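1,4-dihydroxy-2-naphthoyl-CoA hydrolase (Prochlorococcus marinus, PDB 2HX5) probably hydrolyses 1,4-dihydroxy-2-naphthoyl-CoA to 1,4-dihydroxy-2-naphthoate and CoA, a step in the biosynthesis of phylloquinone (vitamin K1). Local coordinates at residues N6-D18 against R32-Y45. Numbering follows the deposited sequence.
Sequences NWLLLRRVVRFGD and RWCHESWEESLESY
The guanidinium of Arg12 lies flat on one face of the Trp33 indole, centres 3.8 Å apart and planes at 11°, a stacked cation-pi pair that illustrates how a strand arginine can be laid on a helix aromatic. Arg12 CD adds a CH-pi contact to the same face, the chain turning at chi3 (-63°) to lay the group over the ring. At the guanidinium edge NH1 gives Glu36 OE1 a nearly straight 2.9 Å bond, which meets the carboxylate from above its plane; waters fill other edge positions. At the edge of the Trp33 ring, Asp18 OD2 comes within 3.5 Å of Trp33 CZ2, while OD1 forms a 3.0 Å salt bridge with Arg32 NH2, which Gln29 also holds. Arg32 NH1 in turn bonds Glu36 OE2, so two carboxylates probably offset the two neighbouring arginines. With an alanine in place of Trp33, Arg12 would probably lose the ring face its guanidinium rests on, leaving the group freer to turn away from Glu36, and Val14 CG2 its neighbour at CH2.

At the far end Tyr45 turns its edge to the face of Trp7, planes at 67°, and Trp7 NE1 bonds Ser144. Ser41 OG donates to Trp7 O at 2.6 Å and is also hydrogen-bonded to Trp140 NE1, and Ser44 OG donates to Asn6 O. Between the ends, Leu10 CD1 rests on Ser37, and two waters link the Arg11 backbone to Glu40.

Helix 29-45 thus crosses strand 9-13, outermost in this chain's hotdog sheet, the axes of segments 9-13 and 32-45 approaching to 9.6 Å: Trp33 reaches Phe106 and Leu86, helix 135-143 packs on Trp7 and Tyr45, and strand 9-13 pairs with strand 85-96.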
loop_
_atom_site.group_PDB
_atom_site.type_symbol
_atom_site.label_atom_id
_atom_site.label_comp_id
_atom_site.label_asym_id
_atom_site.label_seq_id
_atom_site.Cartn_x
_atom_site.Cartn_y
_atom_site.Cartn_z
ATOM N N ASN A 6 -11.551 -19.597 -17.762
ATOM C CA ASN A 6 -10.429 -20.049 -16.982
ATOM C C ASN A 6 -9.491 -18.886 -16.655
ATOM O O ASN A 6 -8.855 -18.895 -15.578
ATOM C CB ASN A 6 -9.642 -21.141 -17.713
ATOM C CG ASN A 6 -10.374 -22.456 -17.773
ATOM O OD1 ASN A 6 -10.012 -23.332 -18.555
ATOM N ND2 ASN A 6 -11.397 -22.607 -16.952
ATOM N N TRP A 7 -9.388 -17.895 -17.554
ATOM C CA TRP A 7 -8.513 -16.763 -17.244
ATOM C C TRP A 7 -9.218 -15.405 -17.054
ATOM O O TRP A 7 -8.568 -14.439 -16.647
ATOM C CB TRP A 7 -7.384 -16.599 -18.277
ATOM C CG TRP A 7 -7.817 -16.296 -19.701
ATOM C CD1 TRP A 7 -8.055 -15.049 -20.228
ATOM C CD2 TRP A 7 -8.006 -17.207 -20.770
ATOM N NE1 TRP A 7 -8.393 -15.131 -21.532
ATOM C CE2 TRP A 7 -8.394 -16.452 -21.911
ATOM C CE3 TRP A 7 -7.923 -18.594 -20.881
ATOM C CZ2 TRP A 7 -8.656 -17.040 -23.141
ATOM C CZ3 TRP A 7 -8.172 -19.162 -22.094
ATOM C CH2 TRP A 7 -8.548 -18.401 -23.201
ATOM N N LEU A 8 -10.524 -15.350 -17.334
ATOM C CA LEU A 8 -11.328 -14.106 -17.174
ATOM C C LEU A 8 -12.238 -14.071 -15.967
ATOM O O LEU A 8 -12.751 -13.006 -15.623
ATOM C CB LEU A 8 -12.150 -13.840 -18.439
ATOM C CG LEU A 8 -11.383 -13.638 -19.746
ATOM C CD1 LEU A 8 -12.366 -13.477 -20.950
ATOM C CD2 LEU A 8 -10.436 -12.473 -19.695
ATOM N N LEU A 9 -12.466 -15.226 -15.353
ATOM C CA LEU A 9 -13.254 -15.329 -14.130
ATOM C C LEU A 9 -12.319 -15.697 -13.013
ATOM O O LEU A 9 -11.782 -16.820 -12.982
ATOM C CB LEU A 9 -14.380 -16.373 -14.227
ATOM C CG LEU A 9 -15.409 -16.156 -15.316
ATOM C CD1 LEU A 9 -16.515 -17.268 -15.284
ATOM C CD2 LEU A 9 -16.048 -14.788 -15.153
ATOM N N LEU A 10 -12.097 -14.771 -12.102
ATOM C CA LEU A 10 -11.098 -14.945 -11.093
ATOM C C LEU A 10 -11.757 -14.692 -9.742
ATOM O O LEU A 10 -12.931 -14.308 -9.665
ATOM C CB LEU A 10 -9.903 -14.004 -11.366
ATOM C CG LEU A 10 -9.226 -14.218 -12.747
ATOM C CD1 LEU A 10 -8.250 -13.101 -13.089
ATOM C CD2 LEU A 10 -8.534 -15.610 -12.818
ATOM N N ARG A 11 -11.044 -14.981 -8.664
ATOM C CA ARG A 11 -11.586 -14.874 -7.335
ATOM C C ARG A 11 -10.559 -14.286 -6.389
ATOM O O ARG A 11 -9.359 -14.530 -6.527
ATOM C CB ARG A 11 -11.978 -16.249 -6.804
ATOM C CG ARG A 11 -12.420 -16.267 -5.331
ATOM C CD ARG A 11 -12.869 -17.697 -4.947
ATOM N NE ARG A 11 -13.323 -17.823 -3.556
ATOM C CZ ARG A 11 -12.527 -17.858 -2.485
ATOM N NH1 ARG A 11 -11.198 -17.770 -2.603
ATOM N NH2 ARG A 11 -13.071 -17.992 -1.272
ATOM N N ARG A 12 -11.033 -13.485 -5.455
ATOM C CA ARG A 12 -10.183 -13.114 -4.328
ATOM C C ARG A 12 -10.995 -12.814 -3.084
ATOM O O ARG A 12 -12.189 -12.518 -3.102
ATOM C CB ARG A 12 -9.270 -11.943 -4.653
ATOM C CG ARG A 12 -9.951 -10.587 -4.686
ATOM C CD ARG A 12 -8.937 -9.471 -5.014
ATOM N NE ARG A 12 -7.883 -9.289 -4.027
ATOM C CZ ARG A 12 -6.545 -9.207 -4.276
ATOM N NH1 ARG A 12 -5.982 -9.351 -5.465
ATOM N NH2 ARG A 12 -5.761 -8.946 -3.262
ATOM N N VAL A 13 -10.280 -12.882 -1.977
ATOM C CA VAL A 13 -10.858 -12.652 -0.667
ATOM C C VAL A 13 -10.258 -11.346 -0.122
ATOM O O VAL A 13 -9.026 -11.116 -0.159
ATOM C CB VAL A 13 -10.573 -13.810 0.341
ATOM C CG1 VAL A 13 -11.281 -13.563 1.656
ATOM C CG2 VAL A 13 -10.956 -15.172 -0.326
ATOM N N VAL A 14 -11.157 -10.481 0.345
ATOM C CA VAL A 14 -10.815 -9.194 0.932
ATOM C C VAL A 14 -10.087 -9.454 2.287
ATOM O O VAL A 14 -10.566 -10.211 3.108
ATOM C CB VAL A 14 -12.071 -8.304 1.160
ATOM C CG1 VAL A 14 -11.676 -6.965 1.742
ATOM C CG2 VAL A 14 -12.882 -8.151 -0.165
ATOM N N ARG A 15 -8.915 -8.841 2.498
ATOM C CA ARG A 15 -8.143 -9.070 3.705
ATOM C C ARG A 15 -8.187 -7.833 4.617
ATOM O O ARG A 15 -8.595 -6.728 4.180
ATOM C CB ARG A 15 -6.716 -9.432 3.328
ATOM C CG ARG A 15 -6.621 -10.738 2.523
ATOM C CD ARG A 15 -7.144 -11.928 3.253
ATOM N NE ARG A 15 -7.013 -13.209 2.494
ATOM C CZ ARG A 15 -7.714 -14.300 2.771
ATOM N NH1 ARG A 15 -8.552 -14.393 3.789
ATOM N NH2 ARG A 15 -7.533 -15.373 2.040
ATOM N N PHE A 16 -7.836 -8.056 5.869
ATOM C CA PHE A 16 -8.047 -7.080 6.931
ATOM C C PHE A 16 -7.329 -5.749 6.597
ATOM O O PHE A 16 -7.881 -4.650 6.781
ATOM C CB PHE A 16 -7.560 -7.636 8.244
ATOM C CG PHE A 16 -7.830 -6.783 9.383
ATOM C CD1 PHE A 16 -9.143 -6.475 9.721
ATOM C CD2 PHE A 16 -6.827 -6.327 10.160
ATOM C CE1 PHE A 16 -9.393 -5.680 10.808
ATOM C CE2 PHE A 16 -7.104 -5.545 11.295
ATOM C CZ PHE A 16 -8.353 -5.245 11.577
ATOM N N GLY A 17 -6.086 -5.808 6.118
ATOM C CA GLY A 17 -5.300 -4.624 5.761
ATOM C C GLY A 17 -5.836 -3.836 4.591
ATOM O O GLY A 17 -5.357 -2.707 4.349
ATOM N N ASP A 18 -6.799 -4.409 3.853
ATOM C CA ASP A 18 -7.433 -3.717 2.745
ATOM C C ASP A 18 -8.536 -2.769 3.219
ATOM O O ASP A 18 -9.101 -2.033 2.358
ATOM C CB ASP A 18 -8.070 -4.708 1.793
ATOM C CG ASP A 18 -7.078 -5.696 1.198
ATOM O OD1 ASP A 18 -5.844 -5.371 1.177
ATOM O OD2 ASP A 18 -7.519 -6.841 0.841
ATOM N N ARG A 32 -5.538 -1.791 -7.193
ATOM C CA ARG A 32 -4.512 -2.820 -7.015
ATOM C C ARG A 32 -5.057 -4.213 -7.363
ATOM O O ARG A 32 -4.454 -5.038 -8.052
ATOM C CB ARG A 32 -3.949 -2.850 -5.568
ATOM C CG ARG A 32 -2.976 -4.011 -5.384
ATOM C CD ARG A 32 -2.316 -3.860 -4.018
ATOM N NE ARG A 32 -3.247 -4.127 -2.917
ATOM C CZ ARG A 32 -3.572 -5.323 -2.455
ATOM N NH1 ARG A 32 -3.123 -6.457 -2.964
ATOM N NH2 ARG A 32 -4.409 -5.408 -1.445
ATOM N N TRP A 33 -6.254 -4.489 -6.871
ATOM C CA TRP A 33 -6.881 -5.780 -7.178
ATOM C C TRP A 33 -7.088 -5.974 -8.682
ATOM O O TRP A 33 -6.950 -7.078 -9.236
ATOM C CB TRP A 33 -8.225 -5.950 -6.478
ATOM C CG TRP A 33 -8.150 -5.907 -4.954
ATOM C CD1 TRP A 33 -7.053 -5.906 -4.172
ATOM C CD2 TRP A 33 -9.252 -5.746 -4.088
ATOM N NE1 TRP A 33 -7.409 -5.817 -2.847
ATOM C CE2 TRP A 33 -8.761 -5.708 -2.762
ATOM C CE3 TRP A 33 -10.631 -5.650 -4.304
ATOM C CZ2 TRP A 33 -9.604 -5.553 -1.657
ATOM C CZ3 TRP A 33 -11.448 -5.521 -3.213
ATOM C CH2 TRP A 33 -10.935 -5.476 -1.905
ATOM N N CYS A 34 -7.491 -4.899 -9.358
ATOM C CA CYS A 34 -7.632 -4.978 -10.815
ATOM C C CYS A 34 -6.335 -5.312 -11.510
ATOM O O CYS A 34 -6.234 -6.252 -12.298
ATOM C CB CYS A 34 -8.144 -3.661 -11.351
ATOM S SG CYS A 34 -9.865 -3.210 -10.967
ATOM N N HIS A 35 -5.285 -4.585 -11.157
ATOM C CA HIS A 35 -4.007 -4.801 -11.794
ATOM C C HIS A 35 -3.509 -6.213 -11.533
ATOM O O HIS A 35 -3.040 -6.937 -12.431
ATOM C CB HIS A 35 -2.998 -3.751 -11.364
ATOM C CG HIS A 35 -1.741 -3.672 -12.195
ATOM N ND1 HIS A 35 -0.777 -4.666 -12.235
ATOM C CD2 HIS A 35 -1.285 -2.664 -12.975
ATOM C CE1 HIS A 35 0.224 -4.238 -13.002
ATOM N NE2 HIS A 35 -0.082 -3.058 -13.493
ATOM N N GLU A 36 -3.623 -6.637 -10.270
ATOM C CA GLU A 36 -3.196 -8.008 -9.960
ATOM C C GLU A 36 -4.024 -9.055 -10.691
ATOM O O GLU A 36 -3.494 -10.076 -11.114
ATOM C CB GLU A 36 -3.303 -8.284 -8.462
ATOM C CG GLU A 36 -2.376 -7.473 -7.595
ATOM C CD GLU A 36 -2.356 -7.818 -6.109
ATOM O OE1 GLU A 36 -3.111 -8.734 -5.738
ATOM O OE2 GLU A 36 -1.564 -7.189 -5.376
ATOM N N SER A 37 -5.327 -8.831 -10.862
ATOM C CA SER A 37 -6.147 -9.798 -11.616
ATOM C C SER A 37 -5.808 -9.838 -13.094
ATOM O O SER A 37 -5.942 -10.869 -13.741
ATOM C CB SER A 37 -7.644 -9.560 -11.419
ATOM O OG SER A 37 -8.131 -8.469 -12.191
ATOM N N TRP A 38 -5.394 -8.698 -13.641
ATOM C CA TRP A 38 -4.928 -8.632 -15.019
ATOM C C TRP A 38 -3.641 -9.488 -15.166
ATOM O O TRP A 38 -3.514 -10.318 -16.064
ATOM C CB TRP A 38 -4.688 -7.186 -15.423
ATOM C CG TRP A 38 -3.958 -7.032 -16.740
ATOM C CD1 TRP A 38 -4.336 -7.523 -17.933
ATOM C CD2 TRP A 38 -2.751 -6.305 -16.954
ATOM N NE1 TRP A 38 -3.442 -7.141 -18.912
ATOM C CE2 TRP A 38 -2.447 -6.392 -18.334
ATOM C CE3 TRP A 38 -1.898 -5.573 -16.122
ATOM C CZ2 TRP A 38 -1.269 -5.805 -18.896
ATOM C CZ3 TRP A 38 -0.804 -4.950 -16.682
ATOM C CH2 TRP A 38 -0.487 -5.085 -18.048
ATOM N N GLU A 39 -2.700 -9.308 -14.230
ATOM C CA GLU A 39 -1.495 -10.144 -14.233
ATOM C C GLU A 39 -1.872 -11.621 -14.120
ATOM O O GLU A 39 -1.314 -12.475 -14.804
ATOM C CB GLU A 39 -0.575 -9.739 -13.071
ATOM C CG GLU A 39 -0.065 -8.321 -13.155
ATOM C CD GLU A 39 0.680 -7.895 -11.897
ATOM O OE1 GLU A 39 1.807 -8.418 -11.675
ATOM O OE2 GLU A 39 0.105 -7.054 -11.166
ATOM N N GLU A 40 -2.780 -11.951 -13.193
ATOM C CA GLU A 40 -3.270 -13.339 -13.016
ATOM C C GLU A 40 -3.893 -13.899 -14.278
ATOM O O GLU A 40 -3.688 -15.079 -14.631
ATOM C CB GLU A 40 -4.282 -13.447 -11.868
ATOM C CG GLU A 40 -4.570 -14.851 -11.504
ATOM C CD GLU A 40 -5.564 -14.980 -10.357
ATOM O OE1 GLU A 40 -5.956 -13.958 -9.761
ATOM O OE2 GLU A 40 -5.992 -16.133 -10.078
ATOM N N SER A 41 -4.644 -13.056 -14.972
ATOM C CA SER A 41 -5.246 -13.471 -16.232
ATOM C C SER A 41 -4.252 -13.823 -17.327
ATOM O O SER A 41 -4.350 -14.829 -17.986
ATOM C CB SER A 41 -6.186 -12.365 -16.701
ATOM O OG SER A 41 -6.903 -12.781 -17.871
ATOM N N LEU A 42 -3.227 -12.984 -17.437
ATOM C CA LEU A 42 -2.201 -13.226 -18.415
ATOM C C LEU A 42 -1.481 -14.539 -18.093
ATOM O O LEU A 42 -1.243 -15.345 -19.001
ATOM C CB LEU A 42 -1.187 -12.081 -18.444
ATOM C CG LEU A 42 -1.722 -10.681 -18.844
ATOM C CD1 LEU A 42 -0.556 -9.665 -18.693
ATOM C CD2 LEU A 42 -2.321 -10.701 -20.238
ATOM N N GLU A 43 -1.172 -14.743 -16.809
ATOM C CA GLU A 43 -0.529 -15.988 -16.310
ATOM C C GLU A 43 -1.379 -17.242 -16.628
ATOM O O GLU A 43 -0.892 -18.249 -17.137
ATOM C CB GLU A 43 -0.351 -15.805 -14.808
ATOM C CG GLU A 43 0.231 -16.882 -13.945
ATOM C CD GLU A 43 0.302 -16.310 -12.511
ATOM O OE1 GLU A 43 -0.699 -16.412 -11.740
ATOM O OE2 GLU A 43 1.328 -15.630 -12.261
ATOM N N SER A 44 -2.675 -17.136 -16.326
ATOM C CA SER A 44 -3.653 -18.223 -16.524
ATOM C C SER A 44 -3.922 -18.571 -17.985
ATOM O O SER A 44 -4.274 -19.701 -18.306
ATOM C CB SER A 44 -4.964 -17.832 -15.854
ATOM O OG SER A 44 -5.916 -18.867 -16.026
ATOM N N TYR A 45 -3.816 -17.585 -18.857
ATOM C CA TYR A 45 -3.870 -17.798 -20.300
ATOM C C TYR A 45 -2.609 -18.521 -20.795
ATOM O O TYR A 45 -2.661 -19.304 -21.748
ATOM C CB TYR A 45 -4.024 -16.456 -20.993
ATOM C CG TYR A 45 -3.982 -16.550 -22.474
ATOM C CD1 TYR A 45 -4.982 -17.232 -23.178
ATOM C CD2 TYR A 45 -2.947 -16.007 -23.179
ATOM C CE1 TYR A 45 -4.914 -17.361 -24.543
ATOM C CE2 TYR A 45 -2.889 -16.112 -24.548
ATOM C CZ TYR A 45 -3.872 -16.792 -25.216
ATOM O OH TYR A 45 -3.806 -16.896 -26.581
HETATM O O HOH W 1 -8.637 -16.584 -9.094
HETATM O O HOH W 2 -7.116 -13.601 -7.272
HETATM O O HOH W 3 -2.707 -9.281 -3.051
HETATM O O HOH W 4 -2.734 -9.564 -1.958
HETATM O O HOH W 5 -5.131 -8.048 -0.359
HETATM O O HOH W 6 -7.091 -9.715 -7.905
#